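Local coordinates for protein CrataBL (Crataeva tapia, PDB 4IHZ) that inhibits trypsin and probably also factor Xa, and probably acts as a lectin for glucose and N-acetylglucosamine that agglutinates erythrocytes without divalent cations, at residues 8-13 against 156-161; 15-20 against 38-43; 31-36 against 79-84; 85-90 against 98-103. All blocks are in the same frame, centred on the assembly; numbering follows the deposited sequence. Where two conformers were deposited one is given.

In the fold
Contacts 1, 2 and 4 are antiparallel strand pairs of the beta-trefoil, whereas contact 3 joins two irregular loops. Contact 1 pairs the first and last strands of the fold, and contact 2 pairs the next strand, 19-21, with 38-40; they meet where Arg159 NH2 reaches Ser15 O at 2.8 Å. Contact 4 is a buried hairpin with its centre about 8 Å from that of the chain, and its Trp86 packs on Ile10 and Ile38, so apolar side chains tie the three pairs together. Contact 3 lies farther out, about 15 Å from the chain centre, and relies on a disulfide and a carboxylate. It meets contact 4 through Asp36 and Thr101, and also reaches the second subunit.

Contact 1 of 4, residues 8-13 against 156-161; sequences YYILPS and LAVRFT
Arg159 meets Leu11 and Pro12 through a side chain whose chi1 of 57° sets CG between the backbone N and the carbonyl carbon; the extended run from CG to NE then brings NE to Pro12 O. NE donates to that oxygen at 2.9 Å; the N-H...O angle of 140° shows a bent bond, with the carbonyl oxygen 22° out of the guanidinium plane. Leu11 CB lies over one face of that group, 3.6 Å above the plane and offset toward the rim. NH2 has a further partner, Ser15 O.

On the other face of the sheet, Ile10 CG1 lies in the plane of the Phe160 ring at its edge, 3.9 Å from Phe160 CE1, the two side chains pointing the same way. Ile10 CG2 touches Val158 CG1 at 3.8 Å.

Between these faces, Tyr9 with Thr161 and Leu11 with Arg159 are hydrogen-bonded pairs, each with two backbone bonds. Beyond the Pro12-Val158 pair, Ser13 N donates to Ala157 O at 2.8 Å. Leu123 and Tyr121 cover the Ile10 and Phe160 side.

Strands 8-12 and 158-161, at 155° between their directions, pair the first strand with the last and so close the beta-trefoil, as in Kunitz-type inhibitors.

Contact 2 of 4, residues 15-20 against 38-43; sequences SRAGFS and ITQLRF
Gln40 and Ala17 supply the side-chain hydrogen bond of this contact: Gln40 NE2 donates to Ala17 O at 2.9 Å, with an N-H...O angle of 162° and the oxygen close to the amide plane. CG anti to the backbone N (chi1 -167°) starts an extended chain that carries the amide beside Ala17. The other end of the amide is also engaged, OE1 accepting from Arg147 NH2, so both polar atoms of this buried side chain have partners and the rotation of the amide is fixed.

Backbone bonds continue the pairing. Ser20 and Thr39 exchange two as a hydrogen-bonded pair, and Leu41 N donates to Gly18 O at 2.8 Å. Within 15-20, Ser15 OG accepts from Ala17 N at 2.9 Å, an ST turn in the approach to the strand.

Packing contacts centre on Phe19, which shares a face of the sheet with Gln40. The ring crosses the Gln40 side chain obliquely, and Phe19 CE1 lies 3.7 Å from Gln40 CB, although ring and amide planes are only 8° apart. Separately, Phe19 CB meets Ile38 CG2 at 3.7 Å. Beyond the pair, Pro12, Leu149 and Leu156 pack on Phe19, while Arg25 of helix 22-26 binds Thr39 OG1 and Gln40 O.

The arrangement is a short antiparallel pairing of strands 19-21 and 38-40, bridging the connection that contains helix 22-26 within the beta-trefoil.

Contact 3 of 4, residues 31-36 against 79-84; sequences PSCPLD and FCPESK
Cys33 and Cys80 are joined by a disulfide, Cys33 SG to Cys80 SG 2.1 Å, whose torsion of -88° about the S-S bond lies close to the relaxed right angle. Beside it, Cys33 N donates to Glu82 OE2 at 2.9 Å. This bond is nearly straight, 172° at the hydrogen, and comes to the syn side of the carboxylate, somewhat out of its plane. Cys33 thus carries both the covalent link and the OE2 bond. The Glu82 chain is bent at chi2 (90°), which sets CD, and Glu82 OE1 is found 3.3 Å from Cys33 CB.

Pro81 fills in next to them: Pro81 CG is 3.4 Å from Pro31 O and Pro81 CD 3.8 Å from Ser32 CA. Neither segment has regular secondary structure; the disulfide ties the loop leading into strand 38-40 to the loop leading into strand 87-91 of the beta-trefoil.

In the next shell, Asp36 CG approaches Cys80 SG at 4.2 Å. The Asp36 carboxylate is itself held at both oxygens, OD1 by Asn23 N and OD2 by Thr101 OG1. Farther out, Cys80 O accepts a hydrogen bond from Lys84 NZ of the second subunit, and Phe79 touches the N-acetylglucosamine of the attached glycan.

Contact 4 of 4, residues 85-90 against 98-103; sequences IWTVKS and VVTTGG
Thr87 and Gly103 meet in the close-packed part of the contact, where Thr87 CG2 lies 3.7 Å and Thr87 CB 3.9 Å from Gly103 CA. Gly103 N donates to Ile85 O at 2.8 Å, bringing the end of one segment against the start of the other. Thr87 CG2 also touches Thr100 OG1, the two side chains lying side by side and pointing the same way; Thr87 OG1 is used elsewhere, bonded to Gly109 O.

On the side of Val99, Trp86 CE3 packs on Val99 CG1 at 3.7 Å, the side chains crossing obliquely. Ile38 and Leu149 add to this apolar cluster, and Trp86 NE1 is bonded to Thr73 OG1.

Two backbone bonds each in the Thr87-Thr100 and Lys89-Val98 pairs make this an antiparallel beta hairpin, strands 87-91 and 96-100, inside the beta-trefoil.

Looser, water-mediated links occur at the end of Lys89. Its chain is extended beyond CG and crosses Thr100 at about a right angle, with Lys89 CE 3.4 Å from Thr100 OG1. Lys89 NZ donates to one water at 3.0 Å and to a second at 2.8 Å; the first water donates to Thr101 O and the second to Gly102 O. Pro34 O is another partner of Lys89 NZ, while Thr100 OG1 donates to Thr101 O at 2.8 Å.

Contact 1 of 4, residues 8-13 against 156-161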
loop_
_atom_site.group_PDB
_atom_site.type_symbol
_atom_site.label_atom_id
_atom_site.label_comp_id
_atom_site.label_asym_id
_atom_site.label_seq_id
_atom_site.Cartn_x
_atom_site.Cartn_y
_atom_site.Cartn_z
ATOM N N TYR A 8 -0.571 -14.999 -10.968
ATOM C CA TYR A 8 0.208 -15.409 -12.149
ATOM C C TYR A 8 1.590 -14.836 -12.113
ATOM O O TYR A 8 1.772 -13.717 -11.698
ATOM C CB TYR A 8 -0.449 -14.900 -13.441
ATOM C CG TYR A 8 -1.756 -15.593 -13.714
ATOM C CD1 TYR A 8 -1.807 -16.753 -14.479
ATOM C CD2 TYR A 8 -2.939 -15.064 -13.225
ATOM C CE1 TYR A 8 -3.035 -17.397 -14.703
ATOM C CE2 TYR A 8 -4.160 -15.705 -13.426
ATOM C CZ TYR A 8 -4.197 -16.842 -14.199
ATOM O OH TYR A 8 -5.410 -17.484 -14.385
ATOM N N TYR A 9 2.570 -15.615 -12.550
ATOM C CA TYR A 9 3.870 -15.039 -12.880
ATOM C C TYR A 9 3.887 -14.480 -14.280
ATOM O O TYR A 9 3.498 -15.167 -15.241
ATOM C CB TYR A 9 4.939 -16.118 -12.780
ATOM C CG TYR A 9 5.138 -16.684 -11.411
ATOM C CD1 TYR A 9 5.899 -15.992 -10.470
ATOM C CD2 TYR A 9 4.557 -17.896 -11.048
ATOM C CE1 TYR A 9 6.100 -16.530 -9.205
ATOM C CE2 TYR A 9 4.740 -18.439 -9.772
ATOM C CZ TYR A 9 5.510 -17.726 -8.867
ATOM O OH TYR A 9 5.756 -18.215 -7.622
ATOM N N ILE A 10 4.335 -13.235 -14.416
ATOM C CA ILE A 10 4.565 -12.623 -15.725
ATOM C C ILE A 10 5.966 -13.021 -16.179
ATOM O O ILE A 10 6.960 -12.790 -15.482
ATOM C CB ILE A 10 4.462 -11.081 -15.647
ATOM C CG1 ILE A 10 3.063 -10.666 -15.167
ATOM C CG2 ILE A 10 4.833 -10.483 -17.054
ATOM C CD1 ILE A 10 3.015 -9.189 -14.771
ATOM N N LEU A 11 6.053 -13.658 -17.345
ATOM C CA LEU A 11 7.351 -14.122 -17.822
ATOM C C LEU A 11 7.531 -13.696 -19.263
ATOM O O LEU A 11 6.553 -13.674 -20.010
ATOM C CB LEU A 11 7.419 -15.650 -17.728
ATOM C CG LEU A 11 7.463 -16.125 -16.266
ATOM C CD1 LEU A 11 6.992 -17.540 -16.203
ATOM C CD2 LEU A 11 8.921 -16.015 -15.743
ATOM N N PRO A 12 8.770 -13.358 -19.673
ATOM C CA PRO A 12 8.994 -13.179 -21.112
ATOM C C PRO A 12 8.582 -14.437 -21.872
ATOM O O PRO A 12 8.702 -15.558 -21.377
ATOM C CB PRO A 12 10.509 -12.987 -21.201
ATOM C CG PRO A 12 10.934 -12.578 -19.764
ATOM C CD PRO A 12 10.039 -13.403 -18.929
ATOM N N SER A 13 8.079 -14.227 -23.087
ATOM C CA SER A 13 7.587 -15.338 -23.880
ATOM C C SER A 13 8.641 -16.388 -24.145
ATOM O O SER A 13 8.288 -17.558 -24.282
ATOM C CB SER A 13 6.991 -14.804 -25.173
ATOM O OG SER A 13 5.717 -14.291 -24.836
ATOM N N LEU A 156 7.350 -5.819 -24.571
ATOM C CA LEU A 156 7.904 -7.117 -24.192
ATOM C C LEU A 156 6.830 -8.177 -24.396
ATOM O O LEU A 156 5.749 -8.103 -23.796
ATOM C CB LEU A 156 8.329 -7.093 -22.708
ATOM C CG LEU A 156 8.858 -8.444 -22.199
ATOM C CD1 LEU A 156 10.150 -8.883 -22.859
ATOM C CD2 LEU A 156 9.014 -8.358 -20.678
ATOM N N ALA A 157 7.093 -9.174 -25.241
ATOM C CA ALA A 157 6.165 -10.314 -25.310
ATOM C C ALA A 157 6.208 -11.143 -24.030
ATOM O O ALA A 157 7.288 -11.577 -23.598
ATOM C CB ALA A 157 6.485 -11.222 -26.496
ATOM N N VAL A 158 5.031 -11.384 -23.472
ATOM C CA VAL A 158 4.940 -12.115 -22.208
ATOM C C VAL A 158 3.919 -13.221 -22.265
ATOM O O VAL A 158 3.014 -13.255 -23.118
ATOM C CB VAL A 158 4.591 -11.175 -20.967
ATOM C CG1 VAL A 158 5.690 -10.106 -20.776
ATOM C CG2 VAL A 158 3.168 -10.516 -21.130
ATOM N N ARG A 159 4.089 -14.133 -21.311
ATOM C CA ARG A 159 3.176 -15.216 -21.058
ATOM C C ARG A 159 2.890 -15.198 -19.562
ATOM O O ARG A 159 3.588 -14.521 -18.791
ATOM C CB ARG A 159 3.841 -16.535 -21.465
ATOM C CG ARG A 159 5.183 -16.790 -20.729
ATOM C CD ARG A 159 5.985 -17.946 -21.397
ATOM N NE ARG A 159 7.308 -18.076 -20.773
ATOM C CZ ARG A 159 7.581 -18.848 -19.724
ATOM N NH1 ARG A 159 6.644 -19.642 -19.196
ATOM N NH2 ARG A 159 8.807 -18.860 -19.205
ATOM N N PHE A 160 1.894 -15.962 -19.149
ATOM C CA PHE A 160 1.466 -15.935 -17.756
ATOM C C PHE A 160 1.400 -17.354 -17.246
ATOM O O PHE A 160 0.739 -18.205 -17.843
ATOM C CB PHE A 160 0.106 -15.256 -17.610
ATOM C CG PHE A 160 0.057 -13.870 -18.201
ATOM C CD1 PHE A 160 0.642 -12.802 -17.531
ATOM C CD2 PHE A 160 -0.544 -13.633 -19.446
ATOM C CE1 PHE A 160 0.614 -11.517 -18.063
ATOM C CE2 PHE A 160 -0.586 -12.347 -19.991
ATOM C CZ PHE A 160 -0.011 -11.275 -19.302
ATOM N N THR A 161 2.122 -17.617 -16.172
ATOM C CA THR A 161 2.103 -18.934 -15.575
ATOM C C THR A 161 1.327 -18.859 -14.273
ATOM O O THR A 161 1.709 -18.080 -13.384
ATOM C CB THR A 161 3.558 -19.414 -15.333
ATOM O OG1 THR A 161 4.187 -19.646 -16.601
ATOM C CG2 THR A 161 3.598 -20.715 -14.539
#

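Contact 2 of 4, residues 15-20 against 38-43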
loop_
_atom_site.group_PDB
_atom_site.type_symbol
_atom_site.label_atom_id
_atom_site.label_comp_id
_atom_site.label_asym_id
_atom_site.label_seq_id
_atom_site.Cartn_x
_atom_site.Cartn_y
_atom_site.Cartn_z
ATOM N N SER A 15 11.776 -16.751 -22.217
ATOM C CA SER A 15 12.787 -16.695 -21.148
ATOM C C SER A 15 12.145 -17.155 -19.844
ATOM O O SER A 15 10.924 -17.069 -19.702
ATOM C CB SER A 15 13.236 -15.236 -20.986
ATOM O OG SER A 15 13.881 -15.005 -19.773
ATOM N N ARG A 16 12.969 -17.609 -18.894
ATOM C CA ARG A 16 12.488 -17.965 -17.567
ATOM C C ARG A 16 12.755 -16.844 -16.568
ATOM O O ARG A 16 12.477 -17.015 -15.394
ATOM C CB ARG A 16 13.195 -19.218 -17.009
ATOM C CG ARG A 16 13.008 -20.470 -17.832
ATOM C CD ARG A 16 13.504 -21.692 -17.048
ATOM N NE ARG A 16 14.965 -21.766 -16.887
ATOM C CZ ARG A 16 15.663 -21.348 -15.819
ATOM N NH1 ARG A 16 15.058 -20.758 -14.772
ATOM N NH2 ARG A 16 16.990 -21.502 -15.803
ATOM N N ALA A 17 13.341 -15.740 -17.009
ATOM C CA ALA A 17 13.696 -14.660 -16.071
ATOM C C ALA A 17 12.465 -13.760 -15.843
ATOM O O ALA A 17 12.129 -12.923 -16.690
ATOM C CB ALA A 17 14.871 -13.835 -16.671
ATOM N N GLY A 18 11.792 -13.973 -14.709
ATOM C CA GLY A 18 10.621 -13.172 -14.379
ATOM C C GLY A 18 10.984 -11.930 -13.575
ATOM O O GLY A 18 12.086 -11.355 -13.696
ATOM N N PHE A 19 10.011 -11.447 -12.823
ATOM C CA PHE A 19 10.048 -10.075 -12.314
ATOM C C PHE A 19 9.644 -9.943 -10.897
ATOM O O PHE A 19 8.797 -10.706 -10.387
ATOM C CB PHE A 19 9.091 -9.195 -13.151
ATOM C CG PHE A 19 9.501 -9.093 -14.597
ATOM C CD1 PHE A 19 10.439 -8.177 -15.001
ATOM C CD2 PHE A 19 8.977 -9.999 -15.509
ATOM C CE1 PHE A 19 10.819 -8.114 -16.358
ATOM C CE2 PHE A 19 9.359 -9.951 -16.825
ATOM C CZ PHE A 19 10.281 -9.034 -17.252
ATOM N N SER A 20 10.259 -8.980 -10.208
ATOM C CA SER A 20 9.886 -8.727 -8.804
ATOM C C SER A 20 9.946 -7.236 -8.528
ATOM O O SER A 20 10.850 -6.569 -9.026
ATOM C CB SER A 20 10.902 -9.443 -7.896
ATOM O OG SER A 20 10.745 -9.035 -6.522
ATOM N N ILE A 38 9.819 -2.530 -11.068
ATOM C CA ILE A 38 9.597 -3.963 -11.231
ATOM C C ILE A 38 10.785 -4.426 -12.073
ATOM O O ILE A 38 10.901 -4.043 -13.255
ATOM C CB ILE A 38 8.279 -4.237 -12.019
ATOM C CG1 ILE A 38 7.043 -3.671 -11.293
ATOM C CG2 ILE A 38 8.114 -5.754 -12.297
ATOM C CD1 ILE A 38 6.850 -4.228 -9.906
ATOM N N THR A 39 11.672 -5.217 -11.479
ATOM C CA THR A 39 12.926 -5.562 -12.145
ATOM C C THR A 39 13.019 -7.044 -12.449
ATOM O O THR A 39 12.378 -7.876 -11.793
ATOM C CB THR A 39 14.173 -5.124 -11.353
ATOM O OG1 THR A 39 14.111 -5.691 -10.044
ATOM C CG2 THR A 39 14.217 -3.566 -11.267
ATOM N N GLN A 40 13.844 -7.387 -13.418
ATOM C CA GLN A 40 13.945 -8.733 -13.887
ATOM C C GLN A 40 14.980 -9.534 -13.105
ATOM O O GLN A 40 16.080 -9.053 -12.825
ATOM C CB GLN A 40 14.293 -8.711 -15.385
ATOM C CG GLN A 40 14.118 -10.085 -16.032
ATOM C CD GLN A 40 14.314 -10.047 -17.507
ATOM O OE1 GLN A 40 15.154 -9.284 -18.029
ATOM N NE2 GLN A 40 13.570 -10.884 -18.211
ATOM N N LEU A 41 14.619 -10.751 -12.739
ATOM C CA LEU A 41 15.545 -11.606 -11.997
ATOM C C LEU A 41 16.327 -12.451 -12.982
ATOM O O LEU A 41 15.869 -13.498 -13.426
ATOM C CB LEU A 41 14.728 -12.524 -11.080
ATOM C CG LEU A 41 13.844 -11.845 -10.037
ATOM C CD1 LEU A 41 13.199 -12.890 -9.150
ATOM C CD2 LEU A 41 14.689 -10.973 -9.175
ATOM N N ARG A 42 17.490 -11.935 -13.400
ATOM C CA ARG A 42 18.211 -12.514 -14.542
ATOM C C ARG A 42 19.303 -13.539 -14.285
ATOM O O ARG A 42 19.499 -14.466 -15.091
ATOM C CB ARG A 42 18.849 -11.368 -15.306
ATOM C CG ARG A 42 17.887 -10.591 -16.094
ATOM C CD ARG A 42 18.658 -9.766 -17.066
ATOM N NE ARG A 42 19.437 -8.786 -16.339
ATOM C CZ ARG A 42 20.373 -8.051 -16.936
ATOM N NH1 ARG A 42 20.604 -8.262 -18.253
ATOM N NH2 ARG A 42 21.042 -7.129 -16.225
ATOM N N PHE A 43 20.060 -13.343 -13.208
ATOM C CA PHE A 43 21.294 -14.103 -13.020
ATOM C C PHE A 43 21.349 -14.675 -11.615
ATOM O O PHE A 43 21.845 -14.009 -10.687
ATOM C CB PHE A 43 22.492 -13.188 -13.269
ATOM C CG PHE A 43 22.516 -12.590 -14.658
ATOM C CD1 PHE A 43 22.448 -11.217 -14.842
ATOM C CD2 PHE A 43 22.606 -13.408 -15.788
ATOM C CE1 PHE A 43 22.467 -10.666 -16.121
ATOM C CE2 PHE A 43 22.625 -12.854 -17.086
ATOM C CZ PHE A 43 22.560 -11.501 -17.254
#

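Contact 3 of 4, residues 31-36 against 79-84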
loop_
_atom_site.group_PDB
_atom_site.type_symbol
_atom_site.label_atom_id
_atom_site.label_comp_id
_atom_site.label_asym_id
_atom_site.label_seq_id
_atom_site.Cartn_x
_atom_site.Cartn_y
_atom_site.Cartn_z
ATOM N N PRO A 31 12.046 3.138 4.697
ATOM C CA PRO A 31 11.274 4.261 5.268
ATOM C C PRO A 31 10.193 4.776 4.323
ATOM O O PRO A 31 9.178 5.311 4.768
ATOM C CB PRO A 31 12.339 5.345 5.508
ATOM C CG PRO A 31 13.435 5.007 4.520
ATOM C CD PRO A 31 13.462 3.492 4.465
ATOM N N SER A 32 10.454 4.643 3.019
ATOM C CA SER A 32 9.529 5.013 1.955
ATOM C C SER A 32 10.114 4.391 0.696
ATOM O O SER A 32 11.301 4.009 0.649
ATOM C CB SER A 32 9.405 6.535 1.779
ATOM O OG SER A 32 10.654 7.102 1.425
ATOM N N CYS A 33 9.276 4.286 -0.321
ATOM C CA CYS A 33 9.686 3.712 -1.593
ATOM C C CYS A 33 9.119 4.570 -2.703
ATOM O O CYS A 33 8.129 4.194 -3.329
ATOM C CB CYS A 33 9.144 2.299 -1.740
ATOM S SG CYS A 33 9.803 1.137 -0.503
ATOM N N PRO A 34 9.766 5.708 -2.977
ATOM C CA PRO A 34 9.244 6.644 -3.964
ATOM C C PRO A 34 9.238 6.082 -5.381
ATOM O O PRO A 34 8.486 6.587 -6.205
ATOM C CB PRO A 34 10.188 7.847 -3.872
ATOM C CG PRO A 34 11.327 7.405 -3.061
ATOM C CD PRO A 34 10.955 6.218 -2.273
ATOM N N LEU A 35 10.063 5.061 -5.650
ATOM C CA LEU A 35 10.163 4.519 -7.015
ATOM C C LEU A 35 10.513 3.046 -6.992
ATOM O O LEU A 35 11.634 2.653 -7.307
ATOM C CB LEU A 35 11.192 5.320 -7.823
ATOM C CG LEU A 35 10.969 5.154 -9.329
ATOM C CD1 LEU A 35 10.001 6.212 -9.816
ATOM C CD2 LEU A 35 12.309 5.298 -10.042
ATOM N N ASP A 36 9.523 2.239 -6.640
ATOM C CA ASP A 36 9.759 0.817 -6.445
ATOM C C ASP A 36 9.536 0.132 -7.793
ATOM O O ASP A 36 8.416 -0.223 -8.144
ATOM C CB ASP A 36 8.804 0.279 -5.377
ATOM C CG ASP A 36 9.120 -1.159 -4.973
ATOM O OD1 ASP A 36 10.318 -1.493 -4.795
ATOM O OD2 ASP A 36 8.157 -1.974 -4.831
ATOM N N PHE A 79 8.083 -4.527 2.071
ATOM C CA PHE A 79 9.032 -3.738 2.842
ATOM C C PHE A 79 8.840 -2.247 2.655
ATOM O O PHE A 79 9.614 -1.453 3.206
ATOM C CB PHE A 79 10.445 -4.136 2.456
ATOM C CG PHE A 79 10.746 -5.562 2.820
ATOM C CD1 PHE A 79 11.066 -5.896 4.157
ATOM C CD2 PHE A 79 10.619 -6.591 1.869
ATOM C CE1 PHE A 79 11.319 -7.221 4.529
ATOM C CE2 PHE A 79 10.857 -7.941 2.254
ATOM C CZ PHE A 79 11.220 -8.246 3.585
ATOM N N CYS A 80 7.796 -1.877 1.931
ATOM C CA CYS A 80 7.497 -0.460 1.672
ATOM C C CYS A 80 6.263 -0.083 2.461
ATOM O O CYS A 80 5.392 -0.910 2.705
ATOM C CB CYS A 80 7.183 -0.256 0.168
ATOM S SG CYS A 80 8.628 -0.527 -0.870
ATOM N N PRO A 81 6.142 1.196 2.835
ATOM C CA PRO A 81 4.875 1.625 3.411
ATOM C C PRO A 81 3.771 1.745 2.375
ATOM O O PRO A 81 2.607 1.623 2.721
ATOM C CB PRO A 81 5.168 3.031 3.963
ATOM C CG PRO A 81 6.617 3.279 3.784
ATOM C CD PRO A 81 7.208 2.216 2.914
ATOM N N GLU A 82 4.148 1.971 1.122
ATOM C CA GLU A 82 3.169 2.160 0.049
ATOM C C GLU A 82 2.578 0.816 -0.449
ATOM O O GLU A 82 3.036 -0.267 -0.032
ATOM C CB GLU A 82 3.837 2.870 -1.133
ATOM C CG GLU A 82 4.452 4.238 -0.776
ATOM C CD GLU A 82 5.919 4.169 -0.312
ATOM O OE1 GLU A 82 6.410 3.082 0.029
ATOM O OE2 GLU A 82 6.569 5.233 -0.270
ATOM N N SER A 83 1.570 0.889 -1.311
ATOM C CA SER A 83 0.820 -0.305 -1.692
ATOM C C SER A 83 1.649 -1.258 -2.591
ATOM O O SER A 83 2.701 -0.895 -3.122
ATOM C CB SER A 83 -0.392 0.120 -2.504
ATOM O OG SER A 83 0.055 0.465 -3.813
ATOM N N LYS A 84 1.043 -2.411 -2.864
ATOM C CA LYS A 84 1.569 -3.390 -3.836
ATOM C C LYS A 84 1.004 -3.193 -5.236
ATOM O O LYS A 84 1.255 -4.016 -6.129
ATOM C CB LYS A 84 1.177 -4.784 -3.349
ATOM C CG LYS A 84 1.730 -5.131 -1.960
ATOM C CD LYS A 84 1.106 -6.395 -1.475
ATOM C CE LYS A 84 1.575 -6.730 -0.054
ATOM N NZ LYS A 84 0.685 -7.802 0.362
#

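Contact 4 of 4, residues 85-90 against 98-103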
loop_
_atom_site.group_PDB
_atom_site.type_symbol
_atom_site.label_atom_id
_atom_site.label_comp_id
_atom_site.label_asym_id
_atom_site.label_seq_id
_atom_site.Cartn_x
_atom_site.Cartn_y
_atom_site.Cartn_z
ATOM N N ILE A 85 0.231 -2.127 -5.418
ATOM C CA ILE A 85 -0.529 -1.946 -6.650
ATOM C C ILE A 85 0.359 -1.249 -7.683
ATOM O O ILE A 85 1.038 -0.284 -7.394
ATOM C CB ILE A 85 -1.778 -1.128 -6.335
ATOM C CG1 ILE A 85 -2.661 -1.912 -5.343
ATOM C CG2 ILE A 85 -2.571 -0.763 -7.666
ATOM C CD1 ILE A 85 -3.607 -1.035 -4.546
ATOM N N TRP A 86 0.341 -1.769 -8.915
ATOM C CA TRP A 86 1.178 -1.185 -9.957
ATOM C C TRP A 86 0.644 0.130 -10.514
ATOM O O TRP A 86 -0.565 0.353 -10.596
ATOM C CB TRP A 86 1.315 -2.188 -11.083
ATOM C CG TRP A 86 2.102 -3.425 -10.697
ATOM C CD1 TRP A 86 2.314 -3.970 -9.418
ATOM C CD2 TRP A 86 2.821 -4.266 -11.606
ATOM N NE1 TRP A 86 3.147 -5.091 -9.522
ATOM C CE2 TRP A 86 3.428 -5.292 -10.851
ATOM C CE3 TRP A 86 2.993 -4.252 -13.013
ATOM C CZ2 TRP A 86 4.241 -6.292 -11.440
ATOM C CZ3 TRP A 86 3.767 -5.256 -13.592
ATOM C CH2 TRP A 86 4.375 -6.262 -12.810
ATOM N N THR A 87 1.560 0.994 -10.915
ATOM C CA THR A 87 1.193 2.270 -11.505
ATOM C C THR A 87 2.385 2.670 -12.377
ATOM O O THR A 87 3.302 1.858 -12.626
ATOM C CB THR A 87 0.908 3.326 -10.408
ATOM O OG1 THR A 87 0.473 4.545 -11.000
ATOM C CG2 THR A 87 2.119 3.587 -9.503
ATOM N N VAL A 88 2.370 3.901 -12.871
ATOM C CA VAL A 88 3.506 4.412 -13.620
ATOM C C VAL A 88 3.929 5.738 -13.041
ATOM O O VAL A 88 3.091 6.521 -12.646
ATOM C CB VAL A 88 3.137 4.562 -15.136
ATOM C CG1 VAL A 88 4.129 5.494 -15.910
ATOM C CG2 VAL A 88 3.035 3.187 -15.758
ATOM N N LYS A 89 5.237 5.969 -12.963
ATOM C CA LYS A 89 5.772 7.224 -12.446
ATOM C C LYS A 89 6.832 7.735 -13.389
ATOM O O LYS A 89 7.422 6.958 -14.136
ATOM C CB LYS A 89 6.373 7.059 -11.047
ATOM C CG LYS A 89 5.337 6.599 -9.985
ATOM C CD LYS A 89 5.961 6.529 -8.607
ATOM C CE LYS A 89 4.982 6.039 -7.557
ATOM N NZ LYS A 89 5.572 6.200 -6.183
ATOM N N SER A 90 7.046 9.044 -13.361
ATOM C CA SER A 90 8.126 9.640 -14.147
ATOM C C SER A 90 9.411 9.582 -13.334
ATOM O O SER A 90 9.375 9.778 -12.106
ATOM C CB SER A 90 7.783 11.086 -14.502
ATOM O OG SER A 90 7.608 11.836 -13.314
ATOM N N VAL A 98 8.312 4.908 -15.851
ATOM C CA VAL A 98 8.652 3.563 -15.345
ATOM C C VAL A 98 7.445 2.959 -14.659
ATOM O O VAL A 98 6.603 3.680 -14.114
ATOM C CB VAL A 98 9.870 3.585 -14.360
ATOM C CG1 VAL A 98 11.107 4.100 -15.063
ATOM C CG2 VAL A 98 9.616 4.485 -13.137
ATOM N N VAL A 99 7.355 1.645 -14.736
ATOM C CA VAL A 99 6.347 0.915 -13.897
ATOM C C VAL A 99 6.851 0.912 -12.478
ATOM O O VAL A 99 8.019 0.635 -12.237
ATOM C CB VAL A 99 6.138 -0.505 -14.417
ATOM C CG1 VAL A 99 5.110 -1.247 -13.529
ATOM C CG2 VAL A 99 5.590 -0.506 -15.849
ATOM N N THR A 100 5.956 1.160 -11.514
ATOM C CA THR A 100 6.338 1.006 -10.085
ATOM C C THR A 100 5.202 0.391 -9.329
ATOM O O THR A 100 4.084 0.301 -9.836
ATOM C CB THR A 100 6.668 2.325 -9.392
ATOM O OG1 THR A 100 5.448 3.078 -9.232
ATOM C CG2 THR A 100 7.672 3.157 -10.228
ATOM N N THR A 101 5.494 0.026 -8.085
ATOM C CA THR A 101 4.393 -0.289 -7.203
ATOM C C THR A 101 3.969 1.014 -6.486
ATOM O O THR A 101 4.410 2.097 -6.838
ATOM C CB THR A 101 4.760 -1.378 -6.166
ATOM O OG1 THR A 101 5.783 -0.865 -5.317
ATOM C CG2 THR A 101 5.289 -2.698 -6.872
ATOM N N GLY A 102 3.094 0.920 -5.492
ATOM C CA GLY A 102 2.759 2.087 -4.710
ATOM C C GLY A 102 1.573 2.859 -5.279
ATOM O O GLY A 102 1.297 3.991 -4.833
ATOM N N GLY A 103 0.859 2.251 -6.218
ATOM C CA GLY A 103 -0.350 2.833 -6.794
ATOM C C GLY A 103 -1.582 2.727 -5.911
ATOM O O GLY A 103 -1.527 2.333 -4.745
HETATM O O HOH W 1 6.821 3.445 -6.166
HETATM O O HOH W 2 3.606 5.566 -4.319
#